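Local coordinates for protein oxidoreductase (Bordetella pertussis, PDB 3Q2K) that binds NADH and UDP-GlcNAcA and probably oxidises this nucleotide sugar during the biosynthesis of 2,3-diacetamido-2,3-dideoxy-D-mannuronic acid, at residues T27-R32 / N92-V97; A50-R55 / Y324-I329; Q167-R172 / W294-P299; I173-V178 / T273-K278. All coordinates share one frame; numbering follows the deposited sequence.

How the contacts relate
From the N terminus, 27-32 enters the first Rossmann strand and pairs with 92-97, closing contact 1 across two neighbouring strands. Within that loop lies 50-55, whose partner 324-329 comes much later, so contacts 1 and 2 cross; they touch, Ile31 N lying 2.7 Å from Arg55 O. Contact 2 ties the Rossmann domain to helix 321-333. Inside its long loop 167-172 meets 294-299 as contact 3, and nested inside that, 173-178 pairs with 273-278 as contact 4. These two adjoin through the loop residues Phe170, Ala297 and Lys278 beside the C-terminal mixed sheet, with centres about 34 Å and 35 Å from that of contact 2.

Contact 1 (T27-R32 / N92-V97); sequences TDRKIR and NADALV
The Asp94 carboxylate meets the edge of the Arg29 guanidinium, while the Arg32 guanidinium lies over one of its faces, Arg32 CZ being 3.5 Å above the Arg29 plane and offset toward the rim. Arg29 NH2 reaches Asp94 OD1 at 2.9 Å and Arg29 NH1 reaches Asp94 OD2 at 3.1 Å, an end-on salt bridge with two nitrogens. Both oxygens sit in the guanidinium plane and are met on their syn sides, the two flat groups being turned 26° apart.

Asp94 OD2 has a second donor: Arg32 N binds it on the anti side at 2.8 Å. With CG beside its own backbone N (chi1 -63°), the carboxylate of Asp94 can face the Arg29 head and the backbone N-H of Arg32 at once. Arg32, bent at chi2 and chi3, folds its guanidinium back near Asn92, where Arg32 NH2 is 3.3 Å from Asn92 OD1 at too poor an angle for a hydrogen bond. Arg32 NE, 4.1 Å from Asp94 OD2, makes no salt bridge, yet the nearby negative charge probably eases the closeness of the two guanidinium groups. Arg32 O takes a weak bond from Ala95 N at 3.3 Å, and Ala95 pairs onward with Gly34; Ile31 bonds outward to Arg55 and Glu57, and Asp94 to His118, so strands 31-36 and 95-98 are central in the parallel sheet of the Rossmann fold.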
loop_
_atom_site.group_PDB
_atom_site.type_symbol
_atom_site.label_atom_id
_atom_site.label_comp_id
_atom_site.label_asym_id
_atom_site.label_seq_id
_atom_site.Cartn_x
_atom_site.Cartn_y
_atom_site.Cartn_z
ATOM N N THR C 27 19.938 -31.534 -42.630
ATOM C CA THR C 27 21.279 -32.082 -42.728
ATOM C C THR C 27 21.739 -32.295 -44.171
ATOM O O THR C 27 22.941 -32.228 -44.420
ATOM C CB THR C 27 21.371 -33.350 -41.853
ATOM O OG1 THR C 27 22.731 -33.562 -41.458
ATOM C CG2 THR C 27 20.843 -34.595 -42.554
ATOM N N ASP C 28 20.844 -32.488 -45.139
ATOM C CA ASP C 28 21.282 -32.777 -46.507
ATOM C C ASP C 28 21.073 -31.779 -47.644
ATOM O O ASP C 28 20.876 -32.222 -48.777
ATOM C CB ASP C 28 20.756 -34.142 -46.961
ATOM C CG ASP C 28 21.136 -35.265 -46.014
ATOM O OD1 ASP C 28 22.316 -35.368 -45.606
ATOM O OD2 ASP C 28 20.219 -36.047 -45.685
ATOM N N ARG C 29 21.183 -30.482 -47.362
ATOM C CA ARG C 29 20.921 -29.406 -48.316
ATOM C C ARG C 29 20.984 -28.110 -47.521
ATOM O O ARG C 29 20.565 -28.088 -46.365
ATOM C CB ARG C 29 19.487 -29.522 -48.840
ATOM C CG ARG C 29 18.385 -29.206 -47.833
ATOM C CD ARG C 29 17.068 -29.720 -48.388
ATOM N NE ARG C 29 15.871 -29.489 -47.583
ATOM C CZ ARG C 29 15.579 -28.335 -46.984
ATOM N NH1 ARG C 29 16.417 -27.309 -46.973
ATOM N NH2 ARG C 29 14.439 -28.169 -46.332
ATOM N N LYS C 30 21.447 -27.020 -48.122
ATOM C CA LYS C 30 21.477 -25.744 -47.412
ATOM C C LYS C 30 20.146 -25.346 -46.772
ATOM O O LYS C 30 19.076 -25.560 -47.346
ATOM C CB LYS C 30 21.976 -24.635 -48.339
ATOM C CG LYS C 30 23.388 -24.886 -48.845
ATOM C CD LYS C 30 23.856 -23.782 -49.776
ATOM C CE LYS C 30 23.368 -24.017 -51.195
ATOM N NZ LYS C 30 23.752 -22.840 -52.021
ATOM N N ILE C 31 20.219 -24.759 -45.581
ATOM C CA ILE C 31 19.045 -24.217 -44.907
ATOM C C ILE C 31 18.431 -23.120 -45.775
ATOM O O ILE C 31 19.137 -22.198 -46.184
ATOM C CB ILE C 31 19.445 -23.567 -43.562
ATOM C CG1 ILE C 31 19.961 -24.626 -42.584
ATOM C CG2 ILE C 31 18.245 -22.894 -42.892
ATOM C CD1 ILE C 31 18.847 -25.524 -42.078
ATOM N N ARG C 32 17.116 -23.176 -45.976
ATOM C CA ARG C 32 16.382 -22.084 -46.608
ATOM C C ARG C 32 15.748 -21.074 -45.645
ATOM O O ARG C 32 14.757 -21.365 -44.971
ATOM C CB ARG C 32 15.260 -22.637 -47.488
ATOM C CG ARG C 32 15.622 -22.921 -48.941
ATOM C CD ARG C 32 15.974 -24.371 -49.243
ATOM N NE ARG C 32 14.829 -25.278 -49.206
ATOM C CZ ARG C 32 14.715 -26.388 -49.929
ATOM N NH1 ARG C 32 15.659 -26.748 -50.788
ATOM N NH2 ARG C 32 13.638 -27.152 -49.820
ATOM N N ASN C 92 8.696 -21.607 -49.533
ATOM C CA ASN C 92 9.122 -22.813 -48.826
ATOM C C ASN C 92 10.263 -22.640 -47.817
ATOM O O ASN C 92 10.985 -23.603 -47.557
ATOM C CB ASN C 92 9.521 -23.876 -49.852
ATOM C CG ASN C 92 10.898 -23.618 -50.444
ATOM O OD1 ASN C 92 11.758 -24.499 -50.436
ATOM N ND2 ASN C 92 11.139 -22.400 -50.910
ATOM N N ALA C 93 10.480 -21.445 -47.269
ATOM C CA ALA C 93 11.623 -21.228 -46.379
ATOM C C ALA C 93 11.521 -22.113 -45.140
ATOM O O ALA C 93 10.406 -22.437 -44.716
ATOM C CB ALA C 93 11.767 -19.761 -45.987
ATOM N N ASP C 94 12.653 -22.576 -44.612
ATOM C CA ASP C 94 12.628 -23.508 -43.480
ATOM C C ASP C 94 12.433 -22.742 -42.182
ATOM O O ASP C 94 11.894 -23.267 -41.205
ATOM C CB ASP C 94 13.919 -24.318 -43.318
ATOM C CG ASP C 94 14.165 -25.209 -44.525
ATOM O OD1 ASP C 94 13.238 -25.972 -44.877
ATOM O OD2 ASP C 94 15.247 -25.127 -45.144
ATOM N N ALA C 95 12.858 -21.484 -42.239
ATOM C CA ALA C 95 12.886 -20.574 -41.100
ATOM C C ALA C 95 12.658 -19.135 -41.550
ATOM O O ALA C 95 13.259 -18.653 -42.508
ATOM C CB ALA C 95 14.227 -20.687 -40.391
ATOM N N LEU C 96 11.801 -18.415 -40.839
ATOM C CA LEU C 96 11.622 -17.005 -41.148
ATOM C C LEU C 96 12.276 -16.060 -40.149
ATOM O O LEU C 96 12.175 -16.210 -38.929
ATOM C CB LEU C 96 10.129 -16.735 -41.292
ATOM C CG LEU C 96 9.838 -17.410 -42.630
ATOM C CD1 LEU C 96 8.418 -17.932 -42.648
ATOM C CD2 LEU C 96 10.035 -16.340 -43.687
ATOM N N VAL C 97 12.967 -15.068 -40.696
ATOM C CA VAL C 97 13.661 -14.105 -39.858
ATOM C C VAL C 97 12.777 -12.877 -39.693
ATOM O O VAL C 97 12.284 -12.330 -40.682
ATOM C CB VAL C 97 15.000 -13.678 -40.475
ATOM C CG1 VAL C 97 15.520 -12.497 -39.675
ATOM C CG2 VAL C 97 15.992 -14.835 -40.454
#

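Contact 2 (A50-R55 / Y324-I329); sequences AQHGDR and YYDNVI
Arg55 and His52, on the turn that leaves the first Rossmann helix, face Asp326 and Ile329 on helix 321-333, from the region of the C-terminal domain family. Arg55 NH1 donates to Asp326 OD1 at 2.9 Å, a single-nitrogen salt bridge bent to 141°; the oxygen is tilted from the guanidinium plane and is approached nearly along its C-O axis. The same nitrogen also donates to His52 ND1 at 3.3 Å. This second bond is straighter and lies in the guanidinium plane, although it is tilted from the imidazole plane. His52 NE2 is bonded to Pro322 O, so both ring nitrogens have partners; this is consistent with a neutral ring whose ND1 acts as acceptor.

Helix 42-50 and the turn 50-55 are the crossover of the beta-alpha-beta unit joining strands 31-36 and 56-62, so the contact lays a helix distant in sequence on the end of this crossover.

Ile329 packs against both polar side chains with different branches. Its CG2, set anti to the backbone N, lies over the centre of one guanidinium face, 3.7 Å from Arg55 CZ. Its CD1 reaches His52 CB at 3.5 Å, obliquely to the imidazole. Arg55 NH2 bonds Asn330 OD1, one residue further along the helix. Next to His52, Tyr325 passes by: its CB is 4.4 Å from His52 NE2, and its hydroxyl bonds His45.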
loop_
_atom_site.group_PDB
_atom_site.type_symbol
_atom_site.label_atom_id
_atom_site.label_comp_id
_atom_site.label_asym_id
_atom_site.label_seq_id
_atom_site.Cartn_x
_atom_site.Cartn_y
_atom_site.Cartn_z
ATOM N N ALA C 50 24.557 -14.721 -46.023
ATOM C CA ALA C 50 25.468 -14.826 -47.157
ATOM C C ALA C 50 26.866 -15.183 -46.670
ATOM O O ALA C 50 27.655 -15.795 -47.384
ATOM C CB ALA C 50 25.493 -13.519 -47.941
ATOM N N GLN C 51 27.183 -14.832 -45.429
ATOM C CA GLN C 51 28.485 -15.207 -44.900
ATOM C C GLN C 51 28.498 -16.700 -44.566
ATOM O O GLN C 51 29.535 -17.246 -44.202
ATOM C CB GLN C 51 28.809 -14.344 -43.682
ATOM C CG GLN C 51 30.247 -13.861 -43.658
ATOM C CD GLN C 51 30.341 -12.392 -43.311
ATOM O OE1 GLN C 51 30.810 -12.058 -42.227
ATOM N NE2 GLN C 51 29.880 -11.514 -44.196
ATOM N N HIS C 52 27.366 -17.383 -44.709
ATOM C CA HIS C 52 27.353 -18.832 -44.540
ATOM C C HIS C 52 26.776 -19.506 -45.778
ATOM O O HIS C 52 26.143 -20.556 -45.665
ATOM C CB HIS C 52 26.519 -19.229 -43.321
ATOM C CG HIS C 52 27.071 -18.728 -42.024
ATOM N ND1 HIS C 52 27.815 -19.517 -41.175
ATOM C CD2 HIS C 52 26.998 -17.510 -41.436
ATOM C CE1 HIS C 52 28.187 -18.806 -40.126
ATOM N NE2 HIS C 52 27.703 -17.584 -40.259
ATOM N N GLY C 53 27.016 -18.891 -46.933
ATOM C CA GLY C 53 26.515 -19.352 -48.224
ATOM C C GLY C 53 26.550 -20.851 -48.459
ATOM O O GLY C 53 25.759 -21.387 -49.237
ATOM N N ASP C 54 27.446 -21.542 -47.761
ATOM C CA ASP C 54 27.586 -22.989 -47.899
ATOM C C ASP C 54 26.593 -23.803 -47.072
ATOM O O ASP C 54 26.227 -24.927 -47.421
ATOM C CB ASP C 54 29.023 -23.404 -47.578
ATOM C CG ASP C 54 29.844 -22.252 -47.040
ATOM O OD1 ASP C 54 30.999 -22.503 -46.638
ATOM O OD2 ASP C 54 29.323 -21.115 -47.038
ATOM N N ARG C 55 26.126 -23.231 -45.968
ATOM C CA ARG C 55 25.164 -23.963 -45.153
ATOM C C ARG C 55 23.746 -23.407 -45.238
ATOM O O ARG C 55 22.754 -24.052 -44.891
ATOM C CB ARG C 55 25.700 -24.104 -43.728
ATOM C CG ARG C 55 26.992 -24.911 -43.733
ATOM C CD ARG C 55 27.504 -25.192 -42.334
ATOM N NE ARG C 55 27.667 -23.905 -41.670
ATOM C CZ ARG C 55 27.571 -23.740 -40.357
ATOM N NH1 ARG C 55 27.703 -22.524 -39.844
ATOM N NH2 ARG C 55 27.329 -24.789 -39.583
ATOM N N TYR C 324 26.070 -14.794 -34.508
ATOM C CA TYR C 324 24.833 -15.378 -34.001
ATOM C C TYR C 324 24.341 -16.476 -34.937
ATOM O O TYR C 324 23.753 -17.466 -34.502
ATOM C CB TYR C 324 23.740 -14.318 -33.840
ATOM C CG TYR C 324 22.423 -14.844 -33.301
ATOM C CD1 TYR C 324 21.428 -15.282 -34.161
ATOM C CD2 TYR C 324 22.173 -14.922 -31.936
ATOM C CE1 TYR C 324 20.216 -15.756 -33.688
ATOM C CE2 TYR C 324 20.968 -15.406 -31.450
ATOM C CZ TYR C 324 20.003 -15.844 -32.331
ATOM O OH TYR C 324 18.786 -16.306 -31.884
ATOM N N TYR C 325 24.488 -16.281 -36.243
ATOM C CA TYR C 325 23.805 -17.204 -37.140
ATOM C C TYR C 325 24.542 -18.535 -37.140
ATOM O O TYR C 325 23.943 -19.565 -37.444
ATOM C CB TYR C 325 23.739 -16.661 -38.565
ATOM C CG TYR C 325 22.452 -15.954 -38.911
ATOM C CD1 TYR C 325 21.342 -16.646 -39.383
ATOM C CD2 TYR C 325 22.374 -14.575 -38.811
ATOM C CE1 TYR C 325 20.180 -15.975 -39.726
ATOM C CE2 TYR C 325 21.217 -13.903 -39.148
ATOM C CZ TYR C 325 20.123 -14.599 -39.610
ATOM O OH TYR C 325 18.989 -13.886 -39.931
ATOM N N ASP C 326 25.832 -18.514 -36.823
ATOM C CA ASP C 326 26.555 -19.775 -36.718
ATOM C C ASP C 326 25.779 -20.784 -35.886
ATOM O O ASP C 326 25.593 -21.931 -36.295
ATOM C CB ASP C 326 27.928 -19.628 -36.069
ATOM C CG ASP C 326 28.756 -20.887 -36.246
ATOM O OD1 ASP C 326 28.616 -21.526 -37.311
ATOM O OD2 ASP C 326 29.508 -21.287 -35.335
ATOM N N ASN C 327 25.334 -20.323 -34.721
ATOM C CA ASN C 327 24.604 -21.127 -33.747
ATOM C C ASN C 327 23.226 -21.565 -34.247
ATOM O O ASN C 327 22.829 -22.721 -34.083
ATOM C CB ASN C 327 24.526 -20.345 -32.430
ATOM C CG ASN C 327 23.495 -20.904 -31.469
ATOM O OD1 ASN C 327 22.516 -20.245 -31.122
ATOM N ND2 ASN C 327 23.701 -22.145 -31.050
ATOM N N VAL C 328 22.482 -20.649 -34.860
ATOM C CA VAL C 328 21.192 -20.987 -35.456
ATOM C C VAL C 328 21.308 -22.119 -36.478
ATOM O O VAL C 328 20.582 -23.114 -36.436
ATOM C CB VAL C 328 20.636 -19.747 -36.177
ATOM C CG1 VAL C 328 19.343 -20.062 -36.903
ATOM C CG2 VAL C 328 20.408 -18.622 -35.181
ATOM N N ILE C 329 22.265 -21.973 -37.388
ATOM C CA ILE C 329 22.500 -22.960 -38.435
ATOM C C ILE C 329 22.873 -24.312 -37.832
ATOM O O ILE C 329 22.270 -25.324 -38.194
ATOM C CB ILE C 329 23.595 -22.473 -39.405
ATOM C CG1 ILE C 329 23.189 -21.185 -40.130
ATOM C CG2 ILE C 329 23.907 -23.559 -40.422
ATOM C CD1 ILE C 329 24.266 -20.687 -41.095
#

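Contact 3 (Q167-R172 / W294-P299); sequences QGRFGR and WKFAEP
A type I turn from Gly168 to Gly171, closed by Gly171 N to Gly168 O at 3.2 Å, brings Arg169 CA to within 7.0 Å of Phe296 CA on strand 290-296. Arg169 holds its guanidinium over one face of the Phe296 ring, tilted, in a cation-pi contact, CZ standing 4.2 Å from the ring centroid and 22° off its normal. The nearest approach is Arg169 NH1 to Phe296 CD2, 3.3 Å. A bend at chi3 (61°) turns the head over the ring, and NH1 is held there by a salt bridge to Asp303, which also bonds Trp294 NE1. Arg169 NE is buried and has no polar partner in the model.

The turn directly follows helix 156-166, which ends in a Schellman motif with Gly168 at C-prime, and it leads into strand 173-181 of the mixed sheet; Phe296 belongs to the last strand at one side of that sheet. Phe296 presents its edge to the face of Phe170 in a T-shaped stack, planes at 77° and centroids 5.0 Å apart, with Phe296 CZ 3.7 Å from Phe170 CZ. Val281 also packs against both rings, and the methyl of Ala164 lies against Phe296.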
loop_
_atom_site.group_PDB
_atom_site.type_symbol
_atom_site.label_atom_id
_atom_site.label_comp_id
_atom_site.label_asym_id
_atom_site.label_seq_id
_atom_site.Cartn_x
_atom_site.Cartn_y
_atom_site.Cartn_z
ATOM N N GLN C 167 32.772 -20.630 -13.470
ATOM C CA GLN C 167 33.649 -21.495 -12.683
ATOM C C GLN C 167 33.871 -20.954 -11.280
ATOM O O GLN C 167 34.920 -21.206 -10.688
ATOM C CB GLN C 167 35.023 -21.536 -13.346
ATOM C CG GLN C 167 34.957 -21.991 -14.788
ATOM C CD GLN C 167 36.100 -21.393 -15.566
ATOM O OE1 GLN C 167 36.926 -20.673 -15.000
ATOM N NE2 GLN C 167 36.137 -21.678 -16.863
ATOM N N GLY C 168 32.924 -20.169 -10.780
ATOM C CA GLY C 168 33.045 -19.648 -9.426
ATOM C C GLY C 168 34.237 -18.754 -9.143
ATOM O O GLY C 168 34.525 -18.525 -7.972
ATOM N N ARG C 169 34.924 -18.206 -10.144
ATOM C CA ARG C 169 36.047 -17.305 -9.844
ATOM C C ARG C 169 35.751 -15.991 -9.118
ATOM O O ARG C 169 36.644 -15.382 -8.531
ATOM C CB ARG C 169 36.834 -17.014 -11.121
ATOM C CG ARG C 169 37.341 -18.288 -11.784
ATOM C CD ARG C 169 38.056 -17.976 -13.092
ATOM N NE ARG C 169 39.210 -17.115 -12.847
ATOM C CZ ARG C 169 39.830 -16.375 -13.761
ATOM N NH1 ARG C 169 40.878 -15.633 -13.412
ATOM N NH2 ARG C 169 39.383 -16.370 -15.011
ATOM N N PHE C 170 34.521 -15.491 -9.165
ATOM C CA PHE C 170 34.196 -14.260 -8.458
ATOM C C PHE C 170 33.891 -14.481 -6.990
ATOM O O PHE C 170 33.880 -13.519 -6.223
ATOM C CB PHE C 170 32.944 -13.593 -9.021
ATOM C CG PHE C 170 33.217 -12.800 -10.254
ATOM C CD1 PHE C 170 33.590 -11.473 -10.147
ATOM C CD2 PHE C 170 33.086 -13.371 -11.503
ATOM C CE1 PHE C 170 33.794 -10.733 -11.287
ATOM C CE2 PHE C 170 33.313 -12.642 -12.651
ATOM C CZ PHE C 170 33.691 -11.320 -12.534
ATOM N N GLY C 171 33.716 -15.741 -6.607
ATOM C CA GLY C 171 33.094 -16.016 -5.315
ATOM C C GLY C 171 31.703 -15.408 -5.292
ATOM O O GLY C 171 31.070 -15.155 -6.322
ATOM N N ARG C 172 31.238 -15.123 -4.081
ATOM C CA ARG C 172 29.951 -14.473 -3.848
ATOM C C ARG C 172 29.954 -13.161 -4.626
ATOM O O ARG C 172 30.831 -12.342 -4.376
ATOM C CB ARG C 172 29.870 -14.175 -2.352
ATOM C CG ARG C 172 28.557 -13.628 -1.831
ATOM C CD ARG C 172 27.476 -14.612 -2.219
ATOM N NE ARG C 172 26.173 -14.051 -1.894
ATOM C CZ ARG C 172 25.760 -13.874 -0.646
ATOM N NH1 ARG C 172 24.543 -13.398 -0.409
ATOM N NH2 ARG C 172 26.581 -14.174 0.351
ATOM N N TRP C 294 40.252 -6.185 -14.462
ATOM C CA TRP C 294 40.119 -7.632 -14.486
ATOM C C TRP C 294 41.117 -8.133 -13.448
ATOM O O TRP C 294 42.317 -8.170 -13.710
ATOM C CB TRP C 294 40.305 -8.166 -15.909
ATOM C CG TRP C 294 40.369 -9.669 -16.049
ATOM C CD1 TRP C 294 41.376 -10.493 -15.627
ATOM C CD2 TRP C 294 39.364 -10.532 -16.598
ATOM N NE1 TRP C 294 41.073 -11.807 -15.896
ATOM C CE2 TRP C 294 39.833 -11.856 -16.478
ATOM C CE3 TRP C 294 38.099 -10.313 -17.151
ATOM C CZ2 TRP C 294 39.095 -12.955 -16.919
ATOM C CZ3 TRP C 294 37.360 -11.405 -17.562
ATOM C CH2 TRP C 294 37.860 -12.712 -17.456
ATOM N N LYS C 295 40.614 -8.424 -12.251
ATOM C CA LYS C 295 41.421 -8.836 -11.111
ATOM C C LYS C 295 40.730 -9.977 -10.371
ATOM O O LYS C 295 39.567 -9.768 -10.033
ATOM C CB LYS C 295 41.497 -7.651 -10.149
ATOM C CG LYS C 295 41.889 -6.335 -10.808
ATOM C CD LYS C 295 41.384 -5.162 -9.978
ATOM C CE LYS C 295 42.153 -3.867 -10.178
ATOM N NZ LYS C 295 41.971 -3.079 -8.923
ATOM N N PHE C 296 41.433 -11.080 -10.111
ATOM C CA PHE C 296 40.960 -12.318 -9.485
ATOM C C PHE C 296 41.924 -12.889 -8.447
ATOM O O PHE C 296 43.134 -12.712 -8.562
ATOM C CB PHE C 296 40.698 -13.399 -10.534
ATOM C CG PHE C 296 39.472 -13.121 -11.348
ATOM C CD1 PHE C 296 38.207 -13.334 -10.820
ATOM C CD2 PHE C 296 39.603 -12.641 -12.640
ATOM C CE1 PHE C 296 37.071 -13.018 -11.568
ATOM C CE2 PHE C 296 38.485 -12.314 -13.392
ATOM C CZ PHE C 296 37.214 -12.521 -12.860
ATOM N N ALA C 297 41.429 -13.560 -7.412
ATOM C CA ALA C 297 42.336 -13.993 -6.347
ATOM C C ALA C 297 43.298 -15.059 -6.856
ATOM O O ALA C 297 44.370 -15.273 -6.291
ATOM C CB ALA C 297 41.580 -14.542 -5.153
ATOM N N GLU C 298 42.906 -15.746 -7.921
ATOM C CA GLU C 298 43.669 -16.907 -8.362
ATOM C C GLU C 298 43.700 -16.967 -9.886
ATOM O O GLU C 298 42.685 -16.689 -10.529
ATOM C CB GLU C 298 43.069 -18.177 -7.760
ATOM C CG GLU C 298 41.613 -18.395 -8.133
ATOM C CD GLU C 298 40.766 -18.713 -6.915
ATOM O OE1 GLU C 298 39.550 -18.968 -7.070
ATOM O OE2 GLU C 298 41.332 -18.688 -5.795
ATOM N N PRO C 299 44.878 -17.283 -10.450
ATOM C CA PRO C 299 45.121 -17.009 -11.865
ATOM C C PRO C 299 44.457 -18.022 -12.793
ATOM O O PRO C 299 44.006 -19.075 -12.346
ATOM C CB PRO C 299 46.649 -17.029 -11.978
ATOM C CG PRO C 299 47.122 -17.897 -10.843
ATOM C CD PRO C 299 46.057 -17.856 -9.776
#

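Contact 4 (I173-V178 / T273-K278); sequences IYMVTV and TILGEK
Leu275 O accepts two backbone donors, Tyr174 N at 2.8 Å and Met175 N at 3.2 Å, both in its carbonyl plane: a classic beta bulge between the antiparallel strands 173-181 and 269-276 of the C-terminal mixed sheet. Beyond the bulge the ladder is regular. Leu275 N returns to Met175 O at 2.8 Å, and Thr177 and Thr273 form a hydrogen-bonded pair, Thr273 N reaching Thr177 O at 2.8 Å. A water donates to that Thr177 O and bonds Thr273 OG1. Between these rungs Val176 and Ile274 make a non-hydrogen-bonded pair, where the Val176 CA-H points at Thr273 O.

The segments 173-178 and 273-276 run at 157°, close to antiparallel, and the side chains divide between the two faces. On one, Ile173 CD1 touches Ile274 CG2 at 3.6 Å and Val176 CG2 lies more loosely against Ile274 CG1; Val220 of helix 210-220 packs on Val176. On the other, Met175 and Leu275 run side by side, Met175 CG 3.9 Å from Leu275 CD1, and Phe181 of the second subunit packs on Leu275 and Thr177, so this face belongs to the subunit interface. At the bulge the extra residue, Tyr174, swings its ring along the other strand past Gly276, where Leu262 of the second subunit packs on it. Its hydroxyl ends against the aliphatic part of Glu277, Tyr174 OH lying 3.3 Å from Glu277 CB.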
loop_
_atom_site.group_PDB
_atom_site.type_symbol
_atom_site.label_atom_id
_atom_site.label_comp_id
_atom_site.label_asym_id
_atom_site.label_seq_id
_atom_site.Cartn_x
_atom_site.Cartn_y
_atom_site.Cartn_z
ATOM N N ILE C 173 29.043 -12.975 -5.576
ATOM C CA ILE C 173 28.864 -11.729 -6.315
ATOM C C ILE C 173 28.147 -10.656 -5.502
ATOM O O ILE C 173 27.093 -10.883 -4.915
ATOM C CB ILE C 173 28.098 -12.009 -7.606
ATOM C CG1 ILE C 173 28.906 -13.048 -8.378
ATOM C CG2 ILE C 173 27.900 -10.748 -8.438
ATOM C CD1 ILE C 173 29.379 -12.480 -9.667
ATOM N N TYR C 174 28.695 -9.449 -5.439
ATOM C CA TYR C 174 28.059 -8.463 -4.570
ATOM C C TYR C 174 27.387 -7.306 -5.288
ATOM O O TYR C 174 26.342 -6.836 -4.851
ATOM C CB TYR C 174 29.100 -7.785 -3.689
ATOM C CG TYR C 174 29.884 -8.735 -2.821
ATOM C CD1 TYR C 174 29.226 -9.684 -2.053
ATOM C CD2 TYR C 174 31.270 -8.653 -2.762
ATOM C CE1 TYR C 174 29.955 -10.543 -1.250
ATOM C CE2 TYR C 174 31.996 -9.495 -1.944
ATOM C CZ TYR C 174 31.331 -10.433 -1.183
ATOM O OH TYR C 174 32.045 -11.309 -0.391
ATOM N N MET C 175 28.030 -6.765 -6.316
ATOM C CA MET C 175 27.573 -5.480 -6.832
ATOM C C MET C 175 27.708 -5.484 -8.346
ATOM O O MET C 175 28.688 -5.989 -8.895
ATOM C CB MET C 175 28.333 -4.326 -6.162
ATOM C CG MET C 175 28.391 -3.011 -6.939
ATOM S SD MET C 175 26.770 -2.203 -6.899
ATOM C CE MET C 175 26.400 -2.208 -5.145
ATOM N N VAL C 176 26.667 -5.025 -9.027
ATOM C CA VAL C 176 26.681 -5.051 -10.486
ATOM C C VAL C 176 26.146 -3.731 -11.012
ATOM O O VAL C 176 25.054 -3.325 -10.616
ATOM C CB VAL C 176 25.804 -6.155 -11.094
ATOM C CG1 VAL C 176 25.880 -6.072 -12.605
ATOM C CG2 VAL C 176 26.284 -7.521 -10.662
ATOM N N THR C 177 26.929 -3.057 -11.850
ATOM C CA THR C 177 26.376 -1.886 -12.520
ATOM C C THR C 177 26.588 -1.943 -14.028
ATOM O O THR C 177 27.637 -2.365 -14.523
ATOM C CB THR C 177 27.051 -0.585 -12.057
ATOM O OG1 THR C 177 27.360 -0.722 -10.669
ATOM C CG2 THR C 177 26.075 0.572 -12.240
ATOM N N VAL C 178 25.535 -1.509 -14.710
ATOM C CA VAL C 178 25.451 -1.475 -16.162
ATOM C C VAL C 178 25.038 -0.083 -16.639
ATOM O O VAL C 178 24.047 0.468 -16.157
ATOM C CB VAL C 178 24.414 -2.491 -16.678
ATOM C CG1 VAL C 178 24.252 -2.324 -18.174
ATOM C CG2 VAL C 178 24.823 -3.927 -16.355
ATOM N N THR C 273 30.019 -3.713 -14.887
ATOM C CA THR C 273 31.039 -3.887 -13.863
ATOM C C THR C 273 30.468 -4.918 -12.902
ATOM O O THR C 273 29.334 -4.736 -12.445
ATOM C CB THR C 273 31.108 -2.616 -13.019
ATOM O OG1 THR C 273 31.736 -1.596 -13.797
ATOM C CG2 THR C 273 31.968 -2.855 -11.809
ATOM N N ILE C 274 31.211 -5.990 -12.646
ATOM C CA ILE C 274 30.788 -6.975 -11.662
ATOM C C ILE C 274 31.792 -7.044 -10.526
ATOM O O ILE C 274 32.973 -7.266 -10.779
ATOM C CB ILE C 274 30.606 -8.348 -12.323
ATOM C CG1 ILE C 274 29.499 -8.252 -13.369
ATOM C CG2 ILE C 274 30.171 -9.420 -11.326
ATOM C CD1 ILE C 274 29.581 -9.398 -14.361
ATOM N N LEU C 275 31.332 -6.872 -9.293
ATOM C CA LEU C 275 32.241 -6.898 -8.149
ATOM C C LEU C 275 31.929 -8.089 -7.257
ATOM O O LEU C 275 30.775 -8.223 -6.875
ATOM C CB LEU C 275 32.056 -5.637 -7.304
ATOM C CG LEU C 275 32.370 -4.379 -8.116
ATOM C CD1 LEU C 275 32.321 -3.110 -7.282
ATOM C CD2 LEU C 275 33.787 -4.568 -8.649
ATOM N N GLY C 276 32.909 -8.931 -6.940
ATOM C CA GLY C 276 32.753 -10.018 -5.981
ATOM C C GLY C 276 33.836 -10.213 -4.934
ATOM O O GLY C 276 34.762 -9.418 -4.776
ATOM N N GLU C 277 33.687 -11.262 -4.139
ATOM C CA GLU C 277 34.593 -11.526 -3.029
ATOM C C GLU C 277 36.037 -11.693 -3.495
ATOM O O GLU C 277 36.949 -11.195 -2.839
ATOM C CB GLU C 277 34.140 -12.820 -2.364
ATOM C CG GLU C 277 34.798 -13.136 -1.041
ATOM C CD GLU C 277 34.552 -14.598 -0.726
ATOM O OE1 GLU C 277 33.557 -15.160 -1.239
ATOM O OE2 GLU C 277 35.369 -15.180 0.018
ATOM N N LYS C 278 36.219 -12.322 -4.652
ATOM C CA LYS C 278 37.566 -12.593 -5.132
ATOM C C LYS C 278 37.745 -12.239 -6.596
ATOM O O LYS C 278 38.657 -12.787 -7.209
ATOM C CB LYS C 278 37.902 -14.084 -5.054
ATOM C CG LYS C 278 37.156 -14.925 -4.036
ATOM C CD LYS C 278 37.051 -16.350 -4.559
ATOM C CE LYS C 278 37.907 -17.310 -3.753
ATOM N NZ LYS C 278 37.611 -18.705 -4.184
HETATM O O HOH W 1 29.507 -0.444 -15.766
#